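Local coordinates for protein malate dehydrogenase (Porphyromonas gingivalis, PDB 3FI9) that probably catalyses the reversible, NAD-dependent oxidation of malate to oxaloacetate, at residues P35-Y40 with L62-T67; T156-E161 with Q219-G224; P128-G133 with S308-L313; I245-A250 with T279-D284. All blocks are in the same frame, centred on the assembly; numbering follows the deposited sequence.

Contact 1 of 4, residues P35-Y40 with L62-T67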
loop_
_atom_site.group_PDB
_atom_site.type_symbol
_atom_site.label_atom_id
_atom_site.label_comp_id
_atom_site.label_asym_id
_atom_site.label_seq_id
_atom_site.Cartn_x
_atom_site.Cartn_y
_atom_site.Cartn_z
ATOM N N PRO A 35 -16.629 -2.587 -4.743
ATOM C CA PRO A 35 -16.953 -1.814 -3.550
ATOM C C PRO A 35 -17.191 -2.720 -2.335
ATOM O O PRO A 35 -17.042 -2.289 -1.173
ATOM C CB PRO A 35 -18.247 -1.065 -3.939
ATOM C CG PRO A 35 -18.761 -1.756 -5.228
ATOM C CD PRO A 35 -17.729 -2.679 -5.746
ATOM N N ASN A 36 -17.520 -3.986 -2.595
ATOM C CA ASN A 36 -17.864 -4.893 -1.509
ATOM C C ASN A 36 -16.627 -5.667 -1.081
ATOM O O ASN A 36 -16.407 -6.823 -1.443
ATOM C CB ASN A 36 -19.034 -5.766 -1.949
ATOM C CG ASN A 36 -20.263 -4.897 -2.245
ATOM O OD1 ASN A 36 -20.710 -4.163 -1.362
ATOM N ND2 ASN A 36 -20.742 -4.901 -3.495
ATOM N N LEU A 37 -15.783 -4.966 -0.350
ATOM C CA LEU A 37 -14.517 -5.535 0.106
ATOM C C LEU A 37 -14.683 -5.901 1.565
ATOM O O LEU A 37 -15.034 -5.063 2.393
ATOM C CB LEU A 37 -13.419 -4.476 -0.068
ATOM C CG LEU A 37 -12.032 -4.872 0.414
ATOM C CD1 LEU A 37 -11.552 -5.968 -0.473
ATOM C CD2 LEU A 37 -11.053 -3.633 0.415
ATOM N N CYS A 38 -14.460 -7.175 1.887
ATOM C CA CYS A 38 -14.689 -7.670 3.235
ATOM C C CYS A 38 -13.400 -8.188 3.859
ATOM O O CYS A 38 -12.674 -8.987 3.236
ATOM C CB CYS A 38 -15.774 -8.755 3.199
ATOM S SG CYS A 38 -16.055 -9.583 4.763
ATOM N N LEU A 39 -13.103 -7.700 5.065
ATOM C CA LEU A 39 -11.857 -8.023 5.746
ATOM C C LEU A 39 -12.140 -8.983 6.892
ATOM O O LEU A 39 -12.966 -8.680 7.797
ATOM C CB LEU A 39 -11.189 -6.752 6.239
ATOM C CG LEU A 39 -10.953 -5.624 5.224
ATOM C CD1 LEU A 39 -10.039 -4.596 5.903
ATOM C CD2 LEU A 39 -10.298 -6.212 3.953
ATOM N N TYR A 40 -11.476 -10.149 6.870
ATOM C CA TYR A 40 -11.699 -11.143 7.923
ATOM C C TYR A 40 -10.380 -11.432 8.659
ATOM O O TYR A 40 -9.339 -11.602 8.014
ATOM C CB TYR A 40 -12.298 -12.454 7.362
ATOM C CG TYR A 40 -12.117 -13.597 8.358
ATOM C CD1 TYR A 40 -13.014 -13.776 9.415
ATOM C CD2 TYR A 40 -11.026 -14.449 8.275
ATOM C CE1 TYR A 40 -12.853 -14.798 10.335
ATOM C CE2 TYR A 40 -10.830 -15.471 9.208
ATOM C CZ TYR A 40 -11.740 -15.629 10.252
ATOM O OH TYR A 40 -11.533 -16.639 11.170
ATOM N N LEU A 62 -16.572 2.893 -1.691
ATOM C CA LEU A 62 -16.199 1.631 -1.070
ATOM C C LEU A 62 -17.253 1.261 -0.036
ATOM O O LEU A 62 -17.655 2.112 0.746
ATOM C CB LEU A 62 -14.836 1.742 -0.383
ATOM C CG LEU A 62 -14.198 0.420 0.037
ATOM C CD1 LEU A 62 -13.867 -0.433 -1.205
ATOM C CD2 LEU A 62 -12.942 0.666 0.862
ATOM N N ASN A 63 -17.653 0.009 -0.010
ATOM C CA ASN A 63 -18.537 -0.519 1.042
ATOM C C ASN A 63 -17.737 -1.506 1.921
ATOM O O ASN A 63 -17.958 -2.724 1.865
ATOM C CB ASN A 63 -19.678 -1.316 0.429
ATOM C CG ASN A 63 -20.794 -0.426 -0.203
ATOM O OD1 ASN A 63 -21.313 0.504 0.439
ATOM N ND2 ASN A 63 -21.191 -0.754 -1.451
ATOM N N LEU A 64 -16.804 -1.003 2.707
ATOM C CA LEU A 64 -15.931 -1.886 3.465
ATOM C C LEU A 64 -16.689 -2.571 4.631
ATOM O O LEU A 64 -17.448 -1.929 5.345
ATOM C CB LEU A 64 -14.766 -1.090 4.025
ATOM C CG LEU A 64 -13.629 -1.922 4.622
ATOM C CD1 LEU A 64 -12.705 -2.534 3.485
ATOM C CD2 LEU A 64 -12.772 -1.062 5.593
ATOM N N THR A 65 -16.465 -3.860 4.816
ATOM C CA THR A 65 -17.009 -4.586 5.944
ATOM C C THR A 65 -15.837 -5.300 6.615
ATOM O O THR A 65 -14.820 -5.592 5.978
ATOM C CB THR A 65 -18.168 -5.588 5.597
ATOM O OG1 THR A 65 -17.801 -6.471 4.521
ATOM C CG2 THR A 65 -19.507 -4.854 5.259
ATOM N N PHE A 66 -15.943 -5.539 7.910
ATOM C CA PHE A 66 -14.937 -6.372 8.561
ATOM C C PHE A 66 -15.602 -7.242 9.585
ATOM O O PHE A 66 -16.637 -6.866 10.160
ATOM C CB PHE A 66 -13.791 -5.577 9.149
ATOM C CG PHE A 66 -14.178 -4.630 10.254
ATOM C CD1 PHE A 66 -14.028 -4.999 11.593
ATOM C CD2 PHE A 66 -14.672 -3.370 9.960
ATOM C CE1 PHE A 66 -14.373 -4.109 12.615
ATOM C CE2 PHE A 66 -15.011 -2.484 10.988
ATOM C CZ PHE A 66 -14.874 -2.852 12.294
ATOM N N THR A 67 -15.012 -8.409 9.809
ATOM C CA THR A 67 -15.604 -9.368 10.718
ATOM C C THR A 67 -14.596 -10.431 11.142
ATOM O O THR A 67 -13.654 -10.772 10.387
ATOM C CB THR A 67 -16.885 -10.039 10.073
ATOM O OG1 THR A 67 -17.461 -10.970 10.997
ATOM C CG2 THR A 67 -16.537 -10.818 8.804
HETATM O O HOH W 1 -20.356 -4.751 1.371
#

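Contact 2 of 4, residues T156-E161 with Q219-G224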
loop_
_atom_site.group_PDB
_atom_site.type_symbol
_atom_site.label_atom_id
_atom_site.label_comp_id
_atom_site.label_asym_id
_atom_site.label_seq_id
_atom_site.Cartn_x
_atom_site.Cartn_y
_atom_site.Cartn_z
ATOM N N THR A 156 10.039 -12.186 -10.122
ATOM C CA THR A 156 10.272 -10.724 -10.045
ATOM C C THR A 156 11.603 -10.477 -9.358
ATOM O O THR A 156 12.330 -9.537 -9.708
ATOM C CB THR A 156 9.131 -9.970 -9.290
ATOM O OG1 THR A 156 9.055 -10.414 -7.914
ATOM C CG2 THR A 156 7.813 -10.230 -9.972
ATOM N N ARG A 157 11.960 -11.354 -8.433
ATOM C CA ARG A 157 13.245 -11.199 -7.763
ATOM C C ARG A 157 14.361 -11.545 -8.772
ATOM O O ARG A 157 15.364 -10.851 -8.872
ATOM C CB ARG A 157 13.303 -12.081 -6.538
ATOM C CG ARG A 157 12.430 -11.531 -5.411
ATOM C CD ARG A 157 12.423 -12.504 -4.178
ATOM N NE ARG A 157 11.568 -11.950 -3.135
ATOM C CZ ARG A 157 11.104 -12.650 -2.097
ATOM N NH1 ARG A 157 11.410 -13.926 -1.956
ATOM N NH2 ARG A 157 10.333 -12.070 -1.189
ATOM N N LEU A 158 14.163 -12.582 -9.560
ATOM C CA LEU A 158 15.168 -12.860 -10.600
ATOM C C LEU A 158 15.316 -11.674 -11.561
ATOM O O LEU A 158 16.428 -11.300 -11.944
ATOM C CB LEU A 158 14.861 -14.159 -11.338
ATOM C CG LEU A 158 15.805 -14.563 -12.482
ATOM C CD1 LEU A 158 17.178 -14.869 -11.962
ATOM C CD2 LEU A 158 15.263 -15.836 -13.173
ATOM N N GLN A 159 14.194 -11.088 -11.953
ATOM C CA GLN A 159 14.228 -9.904 -12.813
ATOM C C GLN A 159 15.008 -8.775 -12.166
ATOM O O GLN A 159 15.880 -8.151 -12.796
ATOM C CB GLN A 159 12.810 -9.438 -13.184
ATOM C CG GLN A 159 12.795 -8.259 -14.194
ATOM C CD GLN A 159 11.419 -7.631 -14.341
ATOM O OE1 GLN A 159 10.785 -7.294 -13.333
ATOM N NE2 GLN A 159 10.954 -7.457 -15.584
ATOM N N SER A 160 14.701 -8.500 -10.909
ATOM C CA SER A 160 15.395 -7.439 -10.196
ATOM C C SER A 160 16.911 -7.680 -10.082
ATOM O O SER A 160 17.731 -6.801 -10.378
ATOM C CB SER A 160 14.789 -7.290 -8.804
ATOM O OG SER A 160 15.508 -6.326 -8.047
ATOM N N GLU A 161 17.277 -8.879 -9.665
ATOM C CA GLU A 161 18.679 -9.220 -9.479
ATOM C C GLU A 161 19.450 -9.142 -10.793
ATOM O O GLU A 161 20.551 -8.615 -10.803
ATOM C CB GLU A 161 18.846 -10.582 -8.777
ATOM C CG GLU A 161 18.289 -10.664 -7.317
ATOM C CD GLU A 161 19.006 -9.762 -6.326
ATOM O OE1 GLU A 161 20.239 -9.558 -6.429
ATOM O OE2 GLU A 161 18.336 -9.259 -5.411
ATOM N N GLN A 219 21.438 -17.446 -6.079
ATOM C CA GLN A 219 21.359 -17.596 -4.635
ATOM C C GLN A 219 20.736 -16.359 -3.971
ATOM O O GLN A 219 20.060 -16.493 -2.948
ATOM C CB GLN A 219 22.740 -17.879 -4.059
ATOM C CG GLN A 219 22.726 -18.830 -2.897
ATOM C CD GLN A 219 21.920 -20.086 -3.169
ATOM O OE1 GLN A 219 21.199 -20.544 -2.313
ATOM N NE2 GLN A 219 22.020 -20.623 -4.370
ATOM N N ARG A 220 20.921 -15.163 -4.536
ATOM C CA ARG A 220 20.266 -13.976 -3.944
ATOM C C ARG A 220 18.752 -14.040 -4.164
ATOM O O ARG A 220 17.993 -13.474 -3.383
ATOM C CB ARG A 220 20.787 -12.649 -4.518
ATOM C CG ARG A 220 22.264 -12.360 -4.164
ATOM C CD ARG A 220 22.680 -10.947 -4.472
ATOM N NE ARG A 220 22.795 -10.696 -5.904
ATOM C CZ ARG A 220 23.864 -10.988 -6.640
ATOM N NH1 ARG A 220 24.915 -11.556 -6.071
ATOM N NH2 ARG A 220 23.882 -10.727 -7.946
ATOM N N VAL A 221 18.321 -14.701 -5.240
ATOM C CA VAL A 221 16.890 -14.960 -5.438
ATOM C C VAL A 221 16.367 -15.970 -4.434
ATOM O O VAL A 221 15.404 -15.702 -3.724
ATOM C CB VAL A 221 16.606 -15.412 -6.900
ATOM C CG1 VAL A 221 15.114 -15.802 -7.109
ATOM C CG2 VAL A 221 16.999 -14.307 -7.828
ATOM N N VAL A 222 17.035 -17.129 -4.346
ATOM C CA VAL A 222 16.686 -18.151 -3.344
ATOM C C VAL A 222 16.528 -17.598 -1.916
ATOM O O VAL A 222 15.563 -17.938 -1.192
ATOM C CB VAL A 222 17.725 -19.314 -3.349
ATOM C CG1 VAL A 222 17.455 -20.259 -2.179
ATOM C CG2 VAL A 222 17.720 -20.049 -4.700
ATOM N N LYS A 223 17.464 -16.740 -1.518
ATOM C CA LYS A 223 17.502 -16.131 -0.186
ATOM C C LYS A 223 16.825 -14.759 -0.140
ATOM O O LYS A 223 17.028 -14.005 0.793
ATOM C CB LYS A 223 18.949 -15.930 0.272
ATOM C CG LYS A 223 19.692 -17.233 0.429
ATOM C CD LYS A 223 19.274 -17.924 1.706
ATOM C CE LYS A 223 19.734 -19.380 1.716
ATOM N NZ LYS A 223 19.551 -19.976 3.085
ATOM N N GLY A 224 16.030 -14.452 -1.159
ATOM C CA GLY A 224 15.417 -13.119 -1.252
ATOM C C GLY A 224 14.547 -12.750 -0.053
ATOM O O GLY A 224 14.539 -11.595 0.368
HETATM O O HOH W 2 16.162 -11.101 -4.092
HETATM O O HOH W 3 22.422 -8.766 -8.859
#

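Contact 3 of 4, residues P128-G133 with S308-L313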
loop_
_atom_site.group_PDB
_atom_site.type_symbol
_atom_site.label_atom_id
_atom_site.label_comp_id
_atom_site.label_asym_id
_atom_site.label_seq_id
_atom_site.Cartn_x
_atom_site.Cartn_y
_atom_site.Cartn_z
ATOM N N PRO A 128 3.505 -23.792 3.496
ATOM C CA PRO A 128 4.132 -24.017 2.185
ATOM C C PRO A 128 3.059 -24.073 1.091
ATOM O O PRO A 128 2.218 -24.970 1.117
ATOM C CB PRO A 128 4.817 -25.376 2.364
ATOM C CG PRO A 128 3.992 -26.078 3.407
ATOM C CD PRO A 128 3.463 -25.022 4.327
ATOM N N ALA A 129 3.066 -23.113 0.155
ATOM C CA ALA A 129 1.930 -22.951 -0.785
ATOM C C ALA A 129 1.595 -24.142 -1.685
ATOM O O ALA A 129 0.428 -24.331 -2.046
ATOM C CB ALA A 129 2.059 -21.623 -1.621
ATOM N N ASP A 130 2.581 -24.982 -2.014
ATOM C CA ASP A 130 2.268 -26.233 -2.742
ATOM C C ASP A 130 1.322 -27.144 -1.958
ATOM O O ASP A 130 0.548 -27.890 -2.543
ATOM C CB ASP A 130 3.522 -27.050 -3.120
ATOM C CG ASP A 130 4.476 -27.231 -1.952
ATOM O OD1 ASP A 130 4.945 -26.197 -1.428
ATOM O OD2 ASP A 130 4.780 -28.398 -1.576
ATOM N N ILE A 131 1.424 -27.118 -0.641
ATOM C CA ILE A 131 0.592 -27.975 0.193
ATOM C C ILE A 131 -0.672 -27.225 0.490
ATOM O O ILE A 131 -1.764 -27.738 0.272
ATOM C CB ILE A 131 1.256 -28.350 1.520
ATOM C CG1 ILE A 131 2.402 -29.355 1.313
ATOM C CG2 ILE A 131 0.207 -28.936 2.512
ATOM C CD1 ILE A 131 2.008 -30.634 0.600
ATOM N N THR A 132 -0.538 -25.989 0.974
ATOM C CA THR A 132 -1.726 -25.232 1.399
ATOM C C THR A 132 -2.701 -24.999 0.269
ATOM O O THR A 132 -3.934 -25.124 0.423
ATOM C CB THR A 132 -1.338 -23.891 2.062
ATOM O OG1 THR A 132 -0.533 -23.110 1.153
ATOM C CG2 THR A 132 -0.529 -24.160 3.324
ATOM N N GLY A 133 -2.167 -24.627 -0.888
ATOM C CA GLY A 133 -3.005 -24.489 -2.030
ATOM C C GLY A 133 -3.672 -25.802 -2.428
ATOM O O GLY A 133 -4.856 -25.801 -2.812
ATOM N N SER A 308 9.903 -33.722 -7.687
ATOM C CA SER A 308 10.137 -34.843 -6.757
ATOM C C SER A 308 10.135 -34.430 -5.287
ATOM O O SER A 308 9.669 -35.184 -4.405
ATOM C CB SER A 308 11.442 -35.572 -7.110
ATOM O OG SER A 308 11.359 -36.041 -8.467
ATOM N N HIS A 309 10.674 -33.254 -4.995
ATOM C CA HIS A 309 10.643 -32.768 -3.621
ATOM C C HIS A 309 9.209 -32.406 -3.218
ATOM O O HIS A 309 8.783 -32.656 -2.070
ATOM C CB HIS A 309 11.543 -31.547 -3.478
ATOM C CG HIS A 309 11.655 -31.043 -2.081
ATOM N ND1 HIS A 309 10.654 -30.318 -1.470
ATOM C CD2 HIS A 309 12.658 -31.148 -1.172
ATOM C CE1 HIS A 309 11.030 -30.000 -0.242
ATOM N NE2 HIS A 309 12.243 -30.485 -0.037
ATOM N N LEU A 310 8.459 -31.821 -4.152
ATOM C CA LEU A 310 7.079 -31.430 -3.850
ATOM C C LEU A 310 6.207 -32.665 -3.568
ATOM O O LEU A 310 5.367 -32.655 -2.656
ATOM C CB LEU A 310 6.466 -30.627 -5.007
ATOM C CG LEU A 310 7.145 -29.260 -5.231
ATOM C CD1 LEU A 310 6.448 -28.485 -6.364
ATOM C CD2 LEU A 310 7.149 -28.443 -3.956
ATOM N N ALA A 311 6.425 -33.704 -4.368
ATOM C CA ALA A 311 5.706 -34.967 -4.268
ATOM C C ALA A 311 6.009 -35.658 -2.947
ATOM O O ALA A 311 5.116 -36.218 -2.304
ATOM C CB ALA A 311 6.067 -35.872 -5.465
ATOM N N LYS A 312 7.247 -35.582 -2.489
ATOM C CA LYS A 312 7.529 -36.088 -1.150
ATOM C C LYS A 312 6.787 -35.360 -0.032
ATOM O O LYS A 312 6.305 -36.002 0.920
ATOM C CB LYS A 312 9.026 -36.123 -0.862
ATOM C CG LYS A 312 9.690 -37.255 -1.632
ATOM C CD LYS A 312 11.199 -37.161 -1.534
ATOM C CE LYS A 312 11.635 -36.949 -0.112
ATOM N NZ LYS A 312 13.055 -37.406 0.039
ATOM N N LEU A 313 6.669 -34.038 -0.138
ATOM C CA LEU A 313 5.948 -33.266 0.881
ATOM C C LEU A 313 4.437 -33.579 0.827
ATOM O O LEU A 313 3.792 -33.736 1.862
ATOM C CB LEU A 313 6.167 -31.747 0.694
ATOM C CG LEU A 313 5.917 -30.894 1.943
ATOM C CD1 LEU A 313 6.889 -31.322 3.067
ATOM C CD2 LEU A 313 6.052 -29.411 1.656
HETATM O O HOH W 4 3.641 -30.759 -2.467
#

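Contact 4 of 4, residues I245-A250 with T279-D284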
loop_
_atom_site.group_PDB
_atom_site.type_symbol
_atom_site.label_atom_id
_atom_site.label_comp_id
_atom_site.label_asym_id
_atom_site.label_seq_id
_atom_site.Cartn_x
_atom_site.Cartn_y
_atom_site.Cartn_z
ATOM N N ILE A 245 -2.763 -9.421 -5.121
ATOM C CA ILE A 245 -3.963 -8.669 -5.526
ATOM C C ILE A 245 -4.015 -8.454 -7.044
ATOM O O ILE A 245 -5.121 -8.415 -7.633
ATOM C CB ILE A 245 -4.172 -7.366 -4.747
ATOM C CG1 ILE A 245 -4.099 -7.671 -3.221
ATOM C CG2 ILE A 245 -5.548 -6.713 -5.164
ATOM C CD1 ILE A 245 -5.105 -8.750 -2.653
ATOM N N GLU A 246 -2.856 -8.320 -7.693
ATOM C CA GLU A 246 -2.882 -8.305 -9.160
ATOM C C GLU A 246 -3.450 -9.606 -9.639
ATOM O O GLU A 246 -4.170 -9.616 -10.655
ATOM C CB GLU A 246 -1.488 -8.213 -9.798
ATOM C CG GLU A 246 -0.778 -6.925 -9.707
ATOM C CD GLU A 246 0.587 -6.985 -10.428
ATOM O OE1 GLU A 246 0.748 -6.267 -11.409
ATOM O OE2 GLU A 246 1.485 -7.743 -10.027
ATOM N N MET A 247 -3.099 -10.725 -8.971
ATOM C CA MET A 247 -3.690 -12.036 -9.390
ATOM C C MET A 247 -5.226 -12.043 -9.294
ATOM O O MET A 247 -5.899 -12.493 -10.261
ATOM C CB MET A 247 -3.122 -13.234 -8.588
ATOM C CG MET A 247 -1.571 -13.322 -8.621
ATOM S SD MET A 247 -0.955 -14.631 -7.544
ATOM C CE MET A 247 -1.748 -16.069 -8.178
ATOM N N ILE A 248 -5.785 -11.634 -8.150
ATOM C CA ILE A 248 -7.256 -11.672 -8.007
ATOM C C ILE A 248 -7.931 -10.660 -8.985
ATOM O O ILE A 248 -9.006 -10.906 -9.549
ATOM C CB ILE A 248 -7.725 -11.461 -6.538
ATOM C CG1 ILE A 248 -9.086 -12.144 -6.334
ATOM C CG2 ILE A 248 -7.752 -9.937 -6.124
ATOM C CD1 ILE A 248 -9.024 -13.680 -6.414
ATOM N N ARG A 249 -7.283 -9.536 -9.226
ATOM C CA ARG A 249 -7.785 -8.657 -10.287
ATOM C C ARG A 249 -7.948 -9.374 -11.647
ATOM O O ARG A 249 -8.960 -9.198 -12.326
ATOM C CB ARG A 249 -6.933 -7.416 -10.453
ATOM C CG ARG A 249 -7.374 -6.591 -11.676
ATOM C CD ARG A 249 -6.711 -5.245 -11.651
ATOM N NE ARG A 249 -5.284 -5.335 -11.933
ATOM C CZ ARG A 249 -4.472 -4.271 -11.927
ATOM N NH1 ARG A 249 -4.967 -3.055 -11.697
ATOM N NH2 ARG A 249 -3.183 -4.405 -12.194
ATOM N N ALA A 250 -6.966 -10.185 -12.042
ATOM C CA ALA A 250 -7.044 -10.948 -13.291
ATOM C C ALA A 250 -8.197 -11.937 -13.260
ATOM O O ALA A 250 -8.931 -12.082 -14.228
ATOM C CB ALA A 250 -5.703 -11.700 -13.532
ATOM N N THR A 279 1.254 -19.801 -16.395
ATOM C CA THR A 279 -0.177 -19.745 -16.237
ATOM C C THR A 279 -0.733 -18.472 -16.827
ATOM O O THR A 279 -0.012 -17.479 -16.972
ATOM C CB THR A 279 -0.533 -19.743 -14.735
ATOM O OG1 THR A 279 0.460 -18.988 -13.995
ATOM C CG2 THR A 279 -0.587 -21.150 -14.211
ATOM N N THR A 280 -2.014 -18.503 -17.182
ATOM C CA THR A 280 -2.758 -17.279 -17.406
ATOM C C THR A 280 -4.031 -17.383 -16.581
ATOM O O THR A 280 -4.696 -18.391 -16.554
ATOM C CB THR A 280 -3.014 -16.896 -18.912
ATOM O OG1 THR A 280 -4.407 -16.993 -19.260
ATOM C CG2 THR A 280 -2.187 -17.742 -19.847
ATOM N N ILE A 281 -4.298 -16.318 -15.856
ATOM C CA ILE A 281 -5.450 -16.224 -15.015
ATOM C C ILE A 281 -6.364 -15.228 -15.695
ATOM O O ILE A 281 -5.948 -14.126 -16.049
ATOM C CB ILE A 281 -5.015 -15.668 -13.671
ATOM C CG1 ILE A 281 -3.962 -16.599 -13.041
ATOM C CG2 ILE A 281 -6.204 -15.436 -12.787
ATOM C CD1 ILE A 281 -3.506 -16.103 -11.674
ATOM N N THR A 282 -7.592 -15.642 -15.979
ATOM C CA THR A 282 -8.555 -14.726 -16.581
ATOM C C THR A 282 -9.884 -14.880 -15.821
ATOM O O THR A 282 -9.953 -15.579 -14.804
ATOM C CB THR A 282 -8.788 -15.063 -18.062
ATOM O OG1 THR A 282 -9.511 -16.282 -18.128
ATOM C CG2 THR A 282 -7.452 -15.266 -18.798
ATOM N N LYS A 283 -10.946 -14.242 -16.307
ATOM C CA LYS A 283 -12.270 -14.437 -15.735
ATOM C C LYS A 283 -12.671 -15.904 -15.732
ATOM O O LYS A 283 -13.563 -16.311 -14.984
ATOM C CB LYS A 283 -13.310 -13.641 -16.532
ATOM C CG LYS A 283 -13.557 -14.196 -17.938
ATOM C CD LYS A 283 -14.325 -13.178 -18.805
ATOM C CE LYS A 283 -14.452 -13.684 -20.254
ATOM N NZ LYS A 283 -14.547 -12.544 -21.210
ATOM N N ASP A 284 -12.038 -16.698 -16.586
ATOM C CA ASP A 284 -12.340 -18.123 -16.621
ATOM C C ASP A 284 -11.459 -18.953 -15.722
ATOM O O ASP A 284 -11.479 -20.176 -15.812
ATOM C CB ASP A 284 -12.256 -18.656 -18.048
ATOM C CG ASP A 284 -13.294 -18.017 -18.950
ATOM O OD1 ASP A 284 -14.472 -17.973 -18.546
ATOM O OD2 ASP A 284 -12.917 -17.532 -20.027
#

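Contact 1 of 4, residues P35-Y40 with L62-T67
Leu37 and Leu39 share one apolar partner across the strand pair: the CD1 methyl of Leu64. This is the tight part of the contact. CD2 of Leu37 lies 3.7 Å from CD1 of Leu64, the two side chains running side by side and pointing the same way, while Leu39 meets the same methyl with CG at 4.0 Å. Leu64 has CG anti to its backbone N (chi1 -169°), and chi2 (78°) then brings CD1 to Leu37. Leu39 also touches Leu47 of helix 44-57 and Ala16, a predicted NAD-binding residue. The backbones hold a parallel register: Leu39 N donates to Thr65 O at 2.9 Å, and Leu39 O takes Thr67 N at the same length, so one residue grips its neighbour strand from both its polar atoms.

The looser side is polar. Asn36 and Asn63 stand alongside each other with amide planes 10° apart, and a water sits 2.8 Å from Asn36 OD1 and 3.2 Å from Asn63 O. Asn36 ND2 is already committed to Glu8 O, and Asn63 packs on Lys169 of the second subunit. Thr65 is exposed, its OG1 3.3 Å from Cys38 CB.

Backbone bonds therefore join the strands of a beta-alpha-beta unit of the NAD-binding Rossmann domain; the leucines add apolar cover, while the water bridges Asn36 OD1 and the backbone oxygen of Asn63 at the polar edge.

Contact 2 of 4, residues T156-E161 with Q219-G224
Arg157 and Val221 bring the backbones of helix 153-166 and the end of helix 211-222 close together, their CA atoms 5.7 Å apart. The Val221 CG2 methyl does most of the filling: it rests 3.6 Å from Leu158 CA and 4.1 Å from Leu158 CB, and the Glu161 side chain slides past Val221 in the opposite direction, its CG touching CG2. Glu161 then bends at chi2 (-65°), and its carboxylate reaches Arg220. There OE1 receives the NE hydrogen of Arg220 at 2.8 Å, a salt bridge in which the oxygen lies in the guanidinium plane while NE comes from above the carboxylate plane; the two planes are 58° apart. Glu161 OE2 has a second charged partner, Lys164, and takes a hydrogen from a water that also bonds to Arg220 O.

Arg157 leaves the same helix with its chain extended from CG to NE and passes Gly224, whose lack of a side chain keeps that route clear. The carbonyl carbon of Gly224 stands 3.8 Å above the plane of the Arg157 guanidinium, toward its rim. Thr156 OG1 bonds to His56 O of the second subunit, and the same His56 also packs on Arg157.

Arg157 is a predicted substrate-binding residue, its side chain about 7 Å from that of His182, the predicted proton acceptor. Such an arginine, close to the active-site histidine, belongs to the substrate pocket of the lactate/malate dehydrogenase family.

Contact 3 of 4, residues P128-G133 with S308-L313
The carboxylate of Asp130 carries a methyl on one face: CD2 of Leu310 lies over it, 3.4 Å from Asp130 OD2 and 3.6 Å from Asp130 CG. The other methyl at this group, CD2 of Leu313, comes up to the OD2 end at 3.6 Å, a little to the opposite side of the plane, its side chain crossing that of Asp130 at about a right angle. OD2 also takes a hydrogen from a water 2.8 Å away, which donates its other one to Leu310 O. Asp130 CG stands between the backbone N and the carbonyl carbon (chi1 48°), which puts CG on the side of helix 297-319.

The rest of the contact is apolar. Ile131 brings CG1 to 3.7 Å from Leu313 CD2, and the Pro128 ring adds CB at 4.3 Å from the same methyl. Pro128 follows a cis peptide bond and occupies the N-cap position of helix 129-140; its carbonyl oxygen accepts from Ile131 N and Thr132 N, and its side chain lies about 4 Å from those of Asn101 (predicted NAD site) and Asn127 (predicted substrate site). The segment axes come within 10.2 Å and cross at -48°. Leu98 of helix 94-115 touches Pro128 and Leu313, and Leu310 continues onto Ile273 and Met275 of strand 273-277.

No direct hydrogen bond joins the segments, so the NAD-binding and C-terminal family regions meet through apolar packing and one bridging water. The methyls beside the carboxylate may disfavour its charge, an effect that the water, and the position of Asp130 in the first turn of its helix, may offset.

Contact 4 of 4, residues I245-A250 with T279-D284
Ile281, facing helix 238-251 from strand 279-282, is the first residue of its segment to touch the helix, and both its branches take part. Its CG1 branch, anti to the carbonyl carbon (chi1 -59°), leads to CD1, which meets CE of Met247 at 3.9 Å; Met247 bends at chi3 (58°) to put that methyl there, and the two side chains cross obliquely. The other branch, CG2, sits 3.8 Å from Ala250 CB and 3.9 Å from Met247 O. Ile281 O also bears on Ala250, 3.5 Å from its CB, so the small alanine is touched by both the side chain and the backbone of one residue.

At Thr282 the contact passes to backbone. Its CA makes a long CH···O contact of 3.6 Å with Ala250 O, while its CB points away from the helix: OG1 accepts from Asp284 N at 3.0 Å, an ST turn that bends the chain as the strand ends. Lys283 follows with its N at 3.6 Å from Ala250 O, its CB again pointing away from the helix.

Segment axes come within 7.4 Å at 61°, and no hydrogen bond ties them. Beyond the pair, Ile281 also rests on Val286 of the partner strand 285-288 and on Ala261 of strand 261-267. Met247 touches Ala261 too and reaches Ile123 of strand 121-124, so the helix, the hairpin strand and the large mixed sheet meet around Met247, Ile281 and Ala261.

How the contacts relate
Contact 1 closes first along the chain, at one edge of the mixed sheet, where strands 65-67 and 37-40 are outermost and next in. Contact 3 spans the longest loop, from 128-133 to 308-313, and contacts 2 and 4 are nested inside it one after the other. Contacts 1 and 2 lie farthest apart, about 34 Å between centres, on opposite sides of the chain's centre; contacts 1, 2 and 4 all reach the second subunit. Contact 4 lies about 20 Å from contact 1 and about 22 Å from contact 3, centre to centre. Contacts 2 and 4 belong to the C-terminal family region, contact 1 to the NAD-binding one; contact 3 joins these two regions of one subunit.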